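Local structure of ringhalexin (Hemachatus haemachatus, 4ZQY) at residues C24-P29 / P36-G41. The protein inhibits the activation of coagulation factor X by factor VIIa, acting as an anticoagulant, and shows weak irreversible neurotoxicity. Sequence-based numbering, arbitrary orientation.
Sequences CFKKFP and PWVIRG
W37 lays its six-membered ring against P29, whose CD sits over the centre of that ring, 3.5 Å from the centroid and 10° off the normal: a CH-pi contact. W37 CG stands between its own N and carbonyl carbon (chi1 55°); the ring's CZ3 also lies 3.4 Å from K27 O. P29 CG meets P36 CB at the loop end.

Further along, the strands pair antiparallel. K27 and I39 exchange two backbone hydrogen bonds, I39 N to K27 O at 2.7 Å being nearly straight. F25 N donates to G41 O at 2.9 Å, while the return bond from G41 N to F25 O is weak. The F25 ring leans over the G41 backbone, with G41 N over one face, and its CE1 reaches I39 CG2.

On the face carrying K26 and R40, the K26 side chain can be traced outward. CB lies near I39 O and R40 CG; CG packs on V38 CG1 at 3.6 Å; CD rests 3.7 Å from R40 NE, over one face of the guanidinium. The chain then bends at chi3 (79°), and NZ hydrogen-bonds R65 O, while R40 NE donates to N64 O. These C-terminal oxygens probably ease the repulsion between K26 NZ and R40 NH2. The pairing forms the central hairpin, finger II, of the three-finger toxin fold, with C24 tied to C3 by a disulfide at its base.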
ATOM      1  N   CYS A  24       1.023   2.318  12.522  1.00 46.93           N
ATOM      2  CA  CYS A  24      -0.405   2.505  12.326  1.00 26.95           C
ATOM      3  C   CYS A  24      -0.738   1.820  11.017  1.00 31.71           C
ATOM      4  O   CYS A  24       0.053   1.871  10.081  1.00 56.50           O
ATOM      5  CB  CYS A  24      -0.776   3.984  12.225  1.00 34.72           C
ATOM      6  SG  CYS A  24      -0.447   5.036  13.631  1.00 36.70           S
ATOM      7  N   PHE A  25      -1.876   1.147  10.938  1.00 34.74           N
ATOM      8  CA  PHE A  25      -2.229   0.519   9.675  1.00 38.72           C
ATOM      9  C   PHE A  25      -3.604   0.990   9.222  1.00 44.94           C
ATOM     10  O   PHE A  25      -4.380   1.516  10.017  1.00 36.59           O
ATOM     11  CB  PHE A  25      -2.202  -1.003   9.769  1.00 37.28           C
ATOM     12  CG  PHE A  25      -3.310  -1.572  10.582  1.00 25.39           C
ATOM     13  CD1 PHE A  25      -4.531  -1.863   9.996  1.00 49.65           C
ATOM     14  CD2 PHE A  25      -3.136  -1.824  11.922  1.00 43.57           C
ATOM     15  CE1 PHE A  25      -5.556  -2.379  10.737  1.00 44.18           C
ATOM     16  CE2 PHE A  25      -4.163  -2.345  12.669  1.00 35.71           C
ATOM     17  CZ  PHE A  25      -5.372  -2.621  12.076  1.00 28.52           C
ATOM     18  N   LYS A  26      -3.903   0.760   7.947  1.00 23.98           N
ATOM     19  CA  LYS A  26      -5.246   0.945   7.413  1.00 18.91           C
ATOM     20  C   LYS A  26      -5.607  -0.174   6.439  1.00 30.50           C
ATOM     21  O   LYS A  26      -4.891  -0.422   5.476  1.00 38.60           O
ATOM     22  CB  LYS A  26      -5.403   2.293   6.717  1.00 18.28           C
ATOM     23  CG  LYS A  26      -6.847   2.510   6.294  1.00 41.77           C
ATOM     24  CD  LYS A  26      -7.126   3.854   5.661  1.00 59.69           C
ATOM     25  CE  LYS A  26      -6.672   3.879   4.213  1.00 59.08           C
ATOM     26  NZ  LYS A  26      -7.148   5.089   3.487  1.00 53.48           N
ATOM     27  N   LYS A  27      -6.732  -0.833   6.687  1.00 41.52           N
ATOM     28  CA  LYS A  27      -7.158  -1.956   5.870  1.00 20.45           C
ATOM     29  C   LYS A  27      -8.436  -1.622   5.081  1.00 28.94           C
ATOM     30  O   LYS A  27      -9.405  -1.120   5.639  1.00 42.47           O
ATOM     31  CB  LYS A  27      -7.396  -3.166   6.784  1.00 39.30           C
ATOM     32  CG  LYS A  27      -7.241  -4.536   6.167  1.00 72.68           C
ATOM     33  CD  LYS A  27      -7.355  -5.653   7.224  1.00 75.82           C
ATOM     34  CE  LYS A  27      -6.090  -5.727   8.103  1.00 71.39           C
ATOM     35  NZ  LYS A  27      -6.111  -6.824   9.125  1.00 54.76           N
ATOM     36  N   PHE A  28      -8.424  -1.873   3.774  1.00 45.33           N
ATOM     37  CA  PHE A  28      -9.595  -1.588   2.944  1.00 33.08           C
ATOM     38  C   PHE A  28      -9.681  -2.549   1.754  1.00 35.21           C
ATOM     39  O   PHE A  28      -8.660  -3.065   1.305  1.00 43.65           O
ATOM     40  CB  PHE A  28      -9.579  -0.122   2.488  1.00 34.29           C
ATOM     41  CG  PHE A  28      -8.354   0.282   1.727  1.00 29.83           C
ATOM     42  CD1 PHE A  28      -7.192   0.652   2.389  1.00 27.11           C
ATOM     43  CD2 PHE A  28      -8.384   0.355   0.349  1.00 37.02           C
ATOM     44  CE1 PHE A  28      -6.072   1.037   1.685  1.00 26.10           C
ATOM     45  CE2 PHE A  28      -7.266   0.741  -0.365  1.00 37.15           C
ATOM     46  CZ  PHE A  28      -6.107   1.085   0.303  1.00 21.40           C
ATOM     47  N   PRO A  29     -10.903  -2.814   1.257  1.00 34.63           N
ATOM     48  CA  PRO A  29     -11.072  -3.831   0.209  1.00 43.40           C
ATOM     49  C   PRO A  29     -10.630  -3.350  -1.167  1.00 44.04           C
ATOM     50  O   PRO A  29     -10.568  -2.137  -1.358  1.00 46.50           O
ATOM     51  CB  PRO A  29     -12.578  -4.094   0.226  1.00 37.56           C
ATOM     52  CG  PRO A  29     -13.151  -2.811   0.718  1.00 29.20           C
ATOM     53  CD  PRO A  29     -12.194  -2.296   1.730  1.00 31.91           C
ATOM     54  N   PRO A  36     -17.144   1.506   1.147  1.00 61.11           N
ATOM     55  CA  PRO A  36     -16.443   0.335   1.658  1.00 67.06           C
ATOM     56  C   PRO A  36     -16.185   0.432   3.145  1.00 63.79           C
ATOM     57  O   PRO A  36     -16.053   1.527   3.685  1.00 68.40           O
ATOM     58  CB  PRO A  36     -15.106   0.382   0.904  1.00 89.22           C
ATOM     59  CG  PRO A  36     -15.204   1.570  -0.040  1.00 64.21           C
ATOM     60  CD  PRO A  36     -16.203   2.466   0.562  1.00 53.08           C
ATOM     61  N   TRP A  37     -16.139  -0.708   3.809  1.00 55.30           N
ATOM     62  CA  TRP A  37     -15.589  -0.791   5.144  1.00 37.80           C
ATOM     63  C   TRP A  37     -14.120  -0.379   5.143  1.00 36.10           C
ATOM     64  O   TRP A  37     -13.420  -0.609   4.163  1.00 44.70           O
ATOM     65  CB  TRP A  37     -15.704  -2.191   5.725  1.00 28.83           C
ATOM     66  CG  TRP A  37     -15.094  -3.268   4.897  1.00 56.00           C
ATOM     67  CD1 TRP A  37     -15.724  -4.056   3.980  1.00 51.44           C
ATOM     68  CD2 TRP A  37     -13.715  -3.648   4.872  1.00 64.09           C
ATOM     69  NE1 TRP A  37     -14.833  -4.934   3.418  1.00 50.56           N
ATOM     70  CE2 TRP A  37     -13.590  -4.697   3.941  1.00 60.99           C
ATOM     71  CE3 TRP A  37     -12.574  -3.209   5.557  1.00 34.13           C
ATOM     72  CZ2 TRP A  37     -12.373  -5.315   3.675  1.00 47.74           C
ATOM     73  CZ3 TRP A  37     -11.368  -3.824   5.293  1.00 46.32           C
ATOM     74  CH2 TRP A  37     -11.275  -4.865   4.360  1.00 46.19           C
ATOM     75  N   VAL A  38     -13.671   0.304   6.189  1.00 54.31           N
ATOM     76  CA  VAL A  38     -12.247   0.582   6.323  1.00 45.98           C
ATOM     77  C   VAL A  38     -11.830   0.238   7.753  1.00 33.46           C
ATOM     78  O   VAL A  38     -12.537   0.577   8.700  1.00 59.63           O
ATOM     79  CB  VAL A  38     -11.917   2.042   5.997  1.00 37.05           C
ATOM     80  CG1 VAL A  38     -10.459   2.315   6.280  1.00 41.98           C
ATOM     81  CG2 VAL A  38     -12.214   2.331   4.531  1.00 57.01           C
ATOM     82  N   ILE A  39     -10.706  -0.467   7.895  1.00 45.54           N
ATOM     83  CA  ILE A  39     -10.158  -0.827   9.209  1.00 23.67           C
ATOM     84  C   ILE A  39      -8.842  -0.125   9.561  1.00 32.58           C
ATOM     85  O   ILE A  39      -7.883  -0.187   8.803  1.00 46.52           O
ATOM     86  CB  ILE A  39      -9.911  -2.343   9.293  1.00 40.60           C
ATOM     87  CG1 ILE A  39     -11.213  -3.089   9.036  1.00 42.70           C
ATOM     88  CG2 ILE A  39      -9.372  -2.738  10.656  1.00 36.28           C
ATOM     89  CD1 ILE A  39     -12.326  -2.662   9.964  1.00 64.95           C
ATOM     90  N   ARG A  40      -8.796   0.496  10.737  1.00 31.26           N
ATOM     91  CA  ARG A  40      -7.601   1.178  11.227  1.00 33.87           C
ATOM     92  C   ARG A  40      -7.225   0.738  12.628  1.00 24.70           C
ATOM     93  O   ARG A  40      -8.053   0.220  13.374  1.00 54.43           O
ATOM     94  CB  ARG A  40      -7.809   2.698  11.230  1.00 17.06           C
ATOM     95  CG  ARG A  40      -7.962   3.354   9.862  1.00 41.52           C
ATOM     96  CD  ARG A  40      -8.088   4.862  10.012  1.00 12.59           C
ATOM     97  NE  ARG A  40      -8.290   5.553   8.744  1.00 40.00           N
ATOM     98  CZ  ARG A  40      -9.468   5.686   8.140  1.00 52.54           C
ATOM     99  NH1 ARG A  40     -10.541   5.109   8.664  1.00 50.40           N
ATOM    100  NH2 ARG A  40      -9.560   6.349   6.987  1.00 29.95           N
ATOM    101  N   GLY A  41      -5.953   0.922  12.962  1.00 32.25           N
ATOM    102  CA  GLY A  41      -5.463   0.586  14.278  1.00 40.47           C
ATOM    103  C   GLY A  41      -3.959   0.621  14.402  1.00 31.58           C
ATOM    104  O   GLY A  41      -3.264   1.116  13.518  1.00 29.24           O
TER